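PDB 4K7C: aminopeptidase C from Lactobacillus rhamnosus, which probably acts as a papain-like cysteine aminopeptidase, cutting amino acids from the N termini of peptides. Local coordinates for residues Asp270-Lys274 with His275-Val279; Phe347-Lys351 with Ala352-Asp356; Tyr230-Asp233 with Asp234-His238. All coordinates share one frame; numbering follows the deposited sequence.

Interaction 1 of 3, residues Asp270-Lys274 with His275-Val279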
loop_
_atom_site.group_PDB
_atom_site.type_symbol
_atom_site.label_atom_id
_atom_site.label_comp_id
_atom_site.label_asym_id
_atom_site.label_seq_id
_atom_site.Cartn_x
_atom_site.Cartn_y
_atom_site.Cartn_z
ATOM N N ASP A 270 49.836 7.821 17.491
ATOM C CA ASP A 270 50.493 8.420 16.325
ATOM C C ASP A 270 50.045 9.880 16.064
ATOM O O ASP A 270 50.524 10.493 15.117
ATOM C CB ASP A 270 50.209 7.575 15.065
ATOM C CG ASP A 270 48.698 7.540 14.676
ATOM O OD1 ASP A 270 47.826 7.389 15.596
ATOM O OD2 ASP A 270 48.375 7.599 13.433
ATOM N N LYS A 271 49.075 10.394 16.836
ATOM C CA LYS A 271 48.484 11.710 16.579
ATOM C C LYS A 271 48.496 12.621 17.787
ATOM O O LYS A 271 47.449 12.935 18.383
ATOM C CB LYS A 271 47.060 11.540 16.024
ATOM C CG LYS A 271 47.013 10.742 14.779
ATOM C CD LYS A 271 45.577 10.525 14.320
ATOM C CE LYS A 271 45.509 9.945 12.894
ATOM N NZ LYS A 271 45.717 8.483 12.787
ATOM N N PRO A 272 49.702 13.111 18.175
ATOM C CA PRO A 272 49.658 14.053 19.252
ATOM C C PRO A 272 48.830 15.292 18.914
ATOM O O PRO A 272 48.761 15.714 17.735
ATOM C CB PRO A 272 51.145 14.450 19.462
ATOM C CG PRO A 272 51.877 13.953 18.277
ATOM C CD PRO A 272 51.083 12.799 17.747
ATOM N N TYR A 273 48.285 15.861 19.962
ATOM C CA TYR A 273 47.387 17.005 19.890
ATOM C C TYR A 273 48.137 18.298 19.528
ATOM O O TYR A 273 49.381 18.400 19.660
ATOM C CB TYR A 273 46.658 17.177 21.164
ATOM C CG TYR A 273 45.729 16.036 21.556
ATOM C CD1 TYR A 273 44.804 15.511 20.641
ATOM C CD2 TYR A 273 45.721 15.516 22.884
ATOM C CE1 TYR A 273 43.933 14.481 20.993
ATOM C CE2 TYR A 273 44.861 14.475 23.233
ATOM C CZ TYR A 273 43.972 13.968 22.267
ATOM O OH TYR A 273 43.075 12.990 22.538
ATOM N N LYS A 274 47.384 19.282 19.075
ATOM C CA LYS A 274 48.001 20.613 18.686
ATOM C C LYS A 274 49.001 20.508 17.555
ATOM O O LYS A 274 50.016 21.182 17.540
ATOM C CB LYS A 274 48.680 21.265 19.905
ATOM C CG LYS A 274 47.780 21.387 21.084
ATOM C CD LYS A 274 48.513 21.977 22.261
ATOM C CE LYS A 274 47.584 22.596 23.273
ATOM N NZ LYS A 274 48.476 23.080 24.400
ATOM N N HIS A 275 48.672 19.711 16.551
ATOM C CA HIS A 275 49.368 19.689 15.318
ATOM C C HIS A 275 48.374 19.492 14.182
ATOM O O HIS A 275 47.278 18.974 14.365
ATOM C CB HIS A 275 50.401 18.532 15.270
ATOM C CG HIS A 275 51.481 18.633 16.328
ATOM N ND1 HIS A 275 52.505 19.576 16.261
ATOM C CD2 HIS A 275 51.614 18.025 17.527
ATOM C CE1 HIS A 275 53.254 19.497 17.350
ATOM N NE2 HIS A 275 52.742 18.566 18.138
ATOM N N LEU A 276 48.847 19.811 12.995
ATOM C CA LEU A 276 48.133 19.527 11.790
ATOM C C LEU A 276 48.491 18.264 11.094
ATOM O O LEU A 276 49.684 17.851 10.990
ATOM C CB LEU A 276 48.339 20.626 10.765
ATOM C CG LEU A 276 47.698 21.935 11.061
ATOM C CD1 LEU A 276 48.029 22.880 9.897
ATOM C CD2 LEU A 276 46.181 21.858 11.235
ATOM N N TYR A 277 47.438 17.658 10.542
ATOM C CA TYR A 277 47.532 16.402 9.832
ATOM C C TYR A 277 46.890 16.453 8.483
ATOM O O TYR A 277 45.909 17.175 8.293
ATOM C CB TYR A 277 46.858 15.241 10.677
ATOM C CG TYR A 277 47.499 15.045 11.997
ATOM C CD1 TYR A 277 48.509 14.102 12.142
ATOM C CD2 TYR A 277 47.166 15.819 13.077
ATOM C CE1 TYR A 277 49.172 13.954 13.350
ATOM C CE2 TYR A 277 47.817 15.697 14.293
ATOM C CZ TYR A 277 48.821 14.726 14.416
ATOM O OH TYR A 277 49.470 14.685 15.632
ATOM N N THR A 278 47.454 15.720 7.521
ATOM C CA THR A 278 46.808 15.469 6.254
ATOM C C THR A 278 46.859 13.992 5.944
ATOM O O THR A 278 47.513 13.227 6.656
ATOM C CB THR A 278 47.413 16.343 5.101
ATOM O OG1 THR A 278 46.551 16.337 3.957
ATOM C CG2 THR A 278 48.810 15.833 4.663
ATOM N N VAL A 279 46.222 13.591 4.851
ATOM C CA VAL A 279 46.115 12.216 4.439
ATOM C C VAL A 279 46.648 12.060 3.054
ATOM O O VAL A 279 46.148 12.699 2.081
ATOM C CB VAL A 279 44.662 11.739 4.531
ATOM C CG1 VAL A 279 44.499 10.282 4.103
ATOM C CG2 VAL A 279 44.171 11.892 5.965
#
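Pro272 and Tyr273 bring the chain extended to a sharp bend at Lys274, whose left-handed helical backbone (phi 62°) turns it into the strand ending at Val279, so that Tyr277 reaches back to Lys271 and Pro272. Its hydroxyl donates to Pro272 O, which lies at the edge of the ring and near its plane; the refined OH to O separation of 2.4 Å is very short, and its exact value is doubtful. Proline suits this place through its ring carbons, CD and CG, which lie against the hydroxyl, with Pro272 CD 3.3 Å from Tyr277 OH; Pro272 N, also close, makes no bond to it. Lys271 lends the aliphatic root of its chain, with CB 4.0 Å from Tyr277 CZ. The lysine then runs extended until a bend at its last torsion (chi4 81°) brings NZ to Asp270 OD2, 2.9 Å away on the syn side of the carboxylate; Asp440 supplies a second salt bridge. His275 folds over the bend. Its CD2 comes within 3.1 Å of Tyr273 O, Pro272 O sits further off at the ring's edge, and Lys274 O lies over one face. ND1 bonds to one carboxylate oxygen of Glu429 while the other takes Leu276 N, which fixes the imidazole's rotation. Tyr277 also packs on Thr434 and Leu436, as strand 275-279 pairs antiparallel with 293-295 and parallel with 434-436. The arrangement is a tight loop-to-strand entry, in which a tyrosine packs its hydroxyl against a backbone carbonyl, within the β-structure of a papain-like peptidase.

Interaction 2 of 3, residues Phe347-Lys351 with Ala352-Asp356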
loop_
_atom_site.group_PDB
_atom_site.type_symbol
_atom_site.label_atom_id
_atom_site.label_comp_id
_atom_site.label_asym_id
_atom_site.label_seq_id
_atom_site.Cartn_x
_atom_site.Cartn_y
_atom_site.Cartn_z
ATOM N N PHE A 347 31.289 -5.280 26.002
ATOM C CA PHE A 347 31.578 -4.924 24.613
ATOM C C PHE A 347 32.372 -3.590 24.513
ATOM O O PHE A 347 32.493 -3.006 23.443
ATOM C CB PHE A 347 30.292 -4.757 23.826
ATOM C CG PHE A 347 29.522 -6.032 23.595
ATOM C CD1 PHE A 347 30.025 -7.044 22.816
ATOM C CD2 PHE A 347 28.278 -6.178 24.168
ATOM C CE1 PHE A 347 29.288 -8.201 22.622
ATOM C CE2 PHE A 347 27.543 -7.331 23.999
ATOM C CZ PHE A 347 28.029 -8.318 23.167
ATOM N N THR A 348 32.899 -3.138 25.637
ATOM C CA THR A 348 33.633 -1.840 25.760
ATOM C C THR A 348 34.916 -1.823 25.041
ATOM O O THR A 348 35.741 -2.729 25.166
ATOM C CB THR A 348 33.948 -1.573 27.242
ATOM O OG1 THR A 348 32.722 -1.572 27.957
ATOM C CG2 THR A 348 34.543 -0.147 27.439
HETATM N N MSE A 349 35.060 -0.781 24.225
HETATM C CA MSE A 349 36.356 -0.360 23.668
HETATM C C MSE A 349 36.504 1.147 23.881
HETATM O O MSE A 349 35.530 1.902 24.002
HETATM C CB MSE A 349 36.440 -0.638 22.188
HETATM C CG MSE A 349 36.137 -2.097 21.827
HETATM SE SE MSE A 349 36.377 -2.485 19.953
HETATM C CE MSE A 349 38.327 -2.339 19.607
ATOM N N THR A 350 37.760 1.624 24.021
ATOM C CA THR A 350 37.995 3.021 24.047
ATOM C C THR A 350 37.954 3.585 22.608
ATOM O O THR A 350 38.053 2.871 21.625
ATOM C CB THR A 350 39.430 3.337 24.611
ATOM O OG1 THR A 350 40.430 2.884 23.689
ATOM C CG2 THR A 350 39.673 2.737 26.065
ATOM N N LYS A 351 37.896 4.916 22.507
ATOM C CA LYS A 351 37.848 5.606 21.221
ATOM C C LYS A 351 39.124 5.300 20.452
ATOM O O LYS A 351 39.085 4.989 19.272
ATOM C CB LYS A 351 37.635 7.095 21.477
ATOM C CG LYS A 351 37.378 7.917 20.217
ATOM C CD LYS A 351 36.974 9.301 20.574
ATOM C CE LYS A 351 36.533 10.107 19.377
ATOM N NZ LYS A 351 35.953 11.412 19.865
ATOM N N ALA A 352 40.274 5.318 21.131
ATOM C CA ALA A 352 41.525 4.967 20.461
ATOM C C ALA A 352 41.535 3.546 19.945
ATOM O O ALA A 352 42.055 3.227 18.873
ATOM C CB ALA A 352 42.691 5.166 21.406
ATOM N N GLU A 353 41.093 2.616 20.802
ATOM C CA GLU A 353 41.040 1.194 20.352
ATOM C C GLU A 353 40.077 1.048 19.162
ATOM O O GLU A 353 40.387 0.302 18.230
ATOM C CB GLU A 353 40.574 0.305 21.466
ATOM C CG GLU A 353 41.607 0.156 22.562
ATOM C CD GLU A 353 41.072 -0.487 23.810
ATOM O OE1 GLU A 353 39.839 -0.559 24.052
ATOM O OE2 GLU A 353 41.905 -0.912 24.630
ATOM N N ARG A 354 38.892 1.704 19.186
ATOM C CA ARG A 354 38.000 1.554 18.034
ATOM C C ARG A 354 38.591 2.058 16.719
ATOM O O ARG A 354 38.457 1.440 15.705
ATOM C CB ARG A 354 36.679 2.249 18.264
ATOM C CG ARG A 354 35.849 1.705 19.385
ATOM C CD ARG A 354 34.418 2.232 19.267
ATOM N NE ARG A 354 33.663 2.143 20.497
ATOM C CZ ARG A 354 33.714 3.013 21.494
ATOM N NH1 ARG A 354 34.356 4.213 21.399
ATOM N NH2 ARG A 354 32.948 2.760 22.525
ATOM N N LEU A 355 39.383 3.140 16.774
ATOM C CA LEU A 355 40.090 3.605 15.571
ATOM C C LEU A 355 41.127 2.640 15.139
ATOM O O LEU A 355 41.208 2.335 13.961
ATOM C CB LEU A 355 40.757 5.021 15.816
ATOM C CG LEU A 355 39.691 6.163 16.013
ATOM C CD1 LEU A 355 40.209 7.472 16.556
ATOM C CD2 LEU A 355 39.020 6.457 14.676
ATOM N N ASP A 356 42.040 2.303 16.074
ATOM C CA ASP A 356 43.180 1.482 15.785
ATOM C C ASP A 356 42.742 0.119 15.280
ATOM O O ASP A 356 43.464 -0.525 14.507
ATOM C CB ASP A 356 44.116 1.318 17.010
ATOM C CG ASP A 356 44.978 2.541 17.294
ATOM O OD1 ASP A 356 45.133 3.412 16.430
ATOM O OD2 ASP A 356 45.417 2.625 18.411
HETATM O O HOH W 1 32.016 -0.465 22.073
HETATM O O HOH W 2 38.807 -3.015 24.759
#
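Thr350 ends the incoming loop and stands at the N-cap of helix 351-356, where Arg354 N bonds to Thr350 O and Leu355 N to Lys351 O as the first helical turn winds up. The threonine hydroxyl sits between its own backbone N and carbonyl carbon (chi1 68°), and from there OG1 accepts from Glu353 N at 3.0 Å. Glu353 returns the bond: with CG beside its backbone N, the chain extends back to the cap and OE1 accepts from Thr350 N at 3.0 Å, nearly straight (168° at the hydrogen) but from above the carboxylate plane. A water 2.8 Å from Glu353 OE1 donates to it and to Thr348 O. With an alanine in place of Glu353, Thr350 N would probably lose its side-chain acceptor and that water one of its two mates. Met349, present as selenomethionine, lays CB 3.7 Å from Arg354 CG and swings CE round to 3.6 Å from Glu353 O; it also packs on Leu178 of the second subunit. Met349 O lies over one face of the Arg354 guanidinium, 3.1 Å from NH2, at an angle too poor for a hydrogen bond, while NH1 bonds to Gln406. Lys351 points its extended chain to Asn265 and to the carbonyls of Asp405 and Val408. Reciprocal bonds of this kind make a capping box: the threonine and glutamate serve an amide at the helix start and one just before it, and a negative carboxylate beside the positive end of the helix dipole is likely to be stabilised in its ionised form.

Interaction 3 of 3, residues Tyr230-Asp233 with Asp234-His238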
loop_
_atom_site.group_PDB
_atom_site.type_symbol
_atom_site.label_atom_id
_atom_site.label_comp_id
_atom_site.label_asym_id
_atom_site.label_seq_id
_atom_site.Cartn_x
_atom_site.Cartn_y
_atom_site.Cartn_z
ATOM N N TYR A 230 12.898 35.421 -6.240
ATOM C CA TYR A 230 12.341 34.874 -5.033
ATOM C C TYR A 230 11.470 35.918 -4.296
ATOM O O TYR A 230 11.498 37.086 -4.618
ATOM C CB TYR A 230 13.415 34.354 -4.089
ATOM C CG TYR A 230 14.285 35.430 -3.509
ATOM C CD1 TYR A 230 15.431 35.900 -4.187
ATOM C CD2 TYR A 230 13.972 35.994 -2.284
ATOM C CE1 TYR A 230 16.191 36.912 -3.684
ATOM C CE2 TYR A 230 14.765 36.980 -1.763
ATOM C CZ TYR A 230 15.847 37.441 -2.485
ATOM O OH TYR A 230 16.583 38.401 -1.926
ATOM N N ARG A 231 10.654 35.424 -3.382
ATOM C CA ARG A 231 9.933 36.226 -2.419
ATOM C C ARG A 231 10.484 35.947 -1.050
ATOM O O ARG A 231 10.652 34.777 -0.629
ATOM C CB ARG A 231 8.429 35.947 -2.442
ATOM C CG ARG A 231 7.788 36.613 -3.609
ATOM C CD ARG A 231 6.326 36.884 -3.437
ATOM N NE ARG A 231 5.741 37.407 -4.684
ATOM C CZ ARG A 231 5.227 38.626 -4.797
ATOM N NH1 ARG A 231 5.235 39.472 -3.753
ATOM N NH2 ARG A 231 4.712 39.016 -5.925
ATOM N N ASP A 232 10.824 37.046 -0.353
ATOM C CA ASP A 232 11.295 36.959 1.005
ATOM C C ASP A 232 10.141 36.659 1.978
ATOM O O ASP A 232 9.006 36.576 1.563
ATOM C CB ASP A 232 12.112 38.193 1.396
ATOM C CG ASP A 232 11.276 39.468 1.510
ATOM O OD1 ASP A 232 10.074 39.431 1.861
ATOM O OD2 ASP A 232 11.926 40.497 1.357
ATOM N N ASP A 233 10.492 36.481 3.249
ATOM C CA ASP A 233 9.548 36.086 4.287
ATOM C C ASP A 233 8.548 37.210 4.563
ATOM O O ASP A 233 7.517 36.930 5.149
ATOM C CB ASP A 233 10.291 35.721 5.578
ATOM C CG ASP A 233 11.199 34.480 5.414
ATOM O OD1 ASP A 233 10.910 33.693 4.501
ATOM O OD2 ASP A 233 12.180 34.385 6.221
ATOM N N ASP A 234 8.833 38.450 4.147
ATOM C CA ASP A 234 7.839 39.584 4.251
ATOM C C ASP A 234 7.002 39.747 3.030
ATOM O O ASP A 234 6.269 40.759 2.892
ATOM C CB ASP A 234 8.537 40.895 4.534
ATOM C CG ASP A 234 9.181 40.902 5.903
ATOM O OD1 ASP A 234 8.572 40.381 6.804
ATOM O OD2 ASP A 234 10.316 41.322 6.065
ATOM N N LYS A 235 7.164 38.789 2.133
ATOM C CA LYS A 235 6.405 38.620 0.899
ATOM C C LYS A 235 6.814 39.570 -0.209
ATOM O O LYS A 235 6.121 39.722 -1.180
ATOM C CB LYS A 235 4.894 38.625 1.149
ATOM C CG LYS A 235 4.496 37.544 2.154
ATOM C CD LYS A 235 2.997 37.530 2.413
ATOM C CE LYS A 235 2.679 36.719 3.664
ATOM N NZ LYS A 235 3.027 37.434 4.939
ATOM N N ASN A 236 7.978 40.162 -0.107
ATOM C CA ASN A 236 8.470 41.060 -1.132
ATOM C C ASN A 236 9.203 40.257 -2.210
ATOM O O ASN A 236 10.053 39.440 -1.898
ATOM C CB ASN A 236 9.434 42.075 -0.553
ATOM C CG ASN A 236 8.750 42.966 0.485
ATOM O OD1 ASN A 236 7.682 43.541 0.242
ATOM N ND2 ASN A 236 9.351 43.066 1.616
ATOM N N TYR A 237 8.905 40.602 -3.460
ATOM C CA TYR A 237 9.542 39.991 -4.607
ATOM C C TYR A 237 10.910 40.619 -4.855
ATOM O O TYR A 237 11.086 41.834 -4.697
ATOM C CB TYR A 237 8.651 40.209 -5.829
ATOM C CG TYR A 237 9.274 39.874 -7.182
ATOM C CD1 TYR A 237 9.178 38.581 -7.715
ATOM C CD2 TYR A 237 9.928 40.841 -7.931
ATOM C CE1 TYR A 237 9.728 38.271 -8.970
ATOM C CE2 TYR A 237 10.497 40.538 -9.165
ATOM C CZ TYR A 237 10.396 39.253 -9.690
ATOM O OH TYR A 237 10.927 39.021 -10.923
ATOM N N HIS A 238 11.851 39.781 -5.292
ATOM C CA HIS A 238 13.218 40.189 -5.660
ATOM C C HIS A 238 13.664 39.468 -6.912
ATOM O O HIS A 238 13.318 38.272 -7.123
ATOM C CB HIS A 238 14.234 39.862 -4.542
ATOM C CG HIS A 238 13.929 40.504 -3.232
ATOM N ND1 HIS A 238 14.422 41.743 -2.895
ATOM C CD2 HIS A 238 13.272 40.056 -2.129
ATOM C CE1 HIS A 238 14.030 42.060 -1.666
ATOM N NE2 HIS A 238 13.326 41.058 -1.179
#
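Asp232 holds the turn together by bonding to four residues of 234-238. Its backbone N donates to Asn236 O, and its carbonyl accepts from Lys235 N at 2.9 Å, closing a type I turn from Asp232 to Lys235. Asn236 N donates to the side chain, reaching Asp232 OD1 at 3.0 Å from well above the carboxylate plane; Asp234 N adds a weak bond to the same oxygen. The other oxygen, OD2, accepts from His238 NE2 at 3.0 Å, a nearly straight bond (165° at the hydrogen) that lies in the imidazole plane, though it meets OD2 from above the carboxylate plane. The aspartate faces both ways because CG stands between its backbone N and carbonyl carbon (chi1 69°), and a short carboxylate is well fitted to serve so many donors. Beyond it, Tyr230 and His238 exchange both backbone bonds. Their side chains share one side of the hairpin: His238 CB makes a CH-pi contact over the tyrosine face, 3.9 Å from its centroid, while the rings themselves, tilted by 23°, are slid apart and barely overlap. On the other side Arg231 NH1 donates to Lys235 O at 2.7 Å in the guanidinium plane, and Tyr237 CB sits over that group's centre. Arg231 NH2 bonds to Phe52 O of the third subunit. Tyr237 OH is paired with Glu229, and Asp233 OD1 accepts from Lys90 N. Lys235, in a left-handed conformation, marks the classic type I turn plus G1 bulge, a 3:5 β-hairpin joining strands 226-231 and 237-243.

Taken from the N terminus, interaction 3 comes first, turning the chain at the end of a surface hairpin that meets the third subunit. Interaction 1 follows, closing the loop after strand 260-264 as it enters strand 275-279; interaction 2 comes last, starting helix 351-356 beside the second subunit. The three are in series, neither nesting nor crossing. Residues 270-279 and 347-356 approach to about 5 Å between nearest atoms without touching, and the loop before Asp270 serves both: Asn265 meets Tyr273 and Lys351, Thr268 meets Asp270 and Asp356. Interaction 3 is remote, its centre about 47 Å from that of interaction 1 and 51 Å from that of interaction 2.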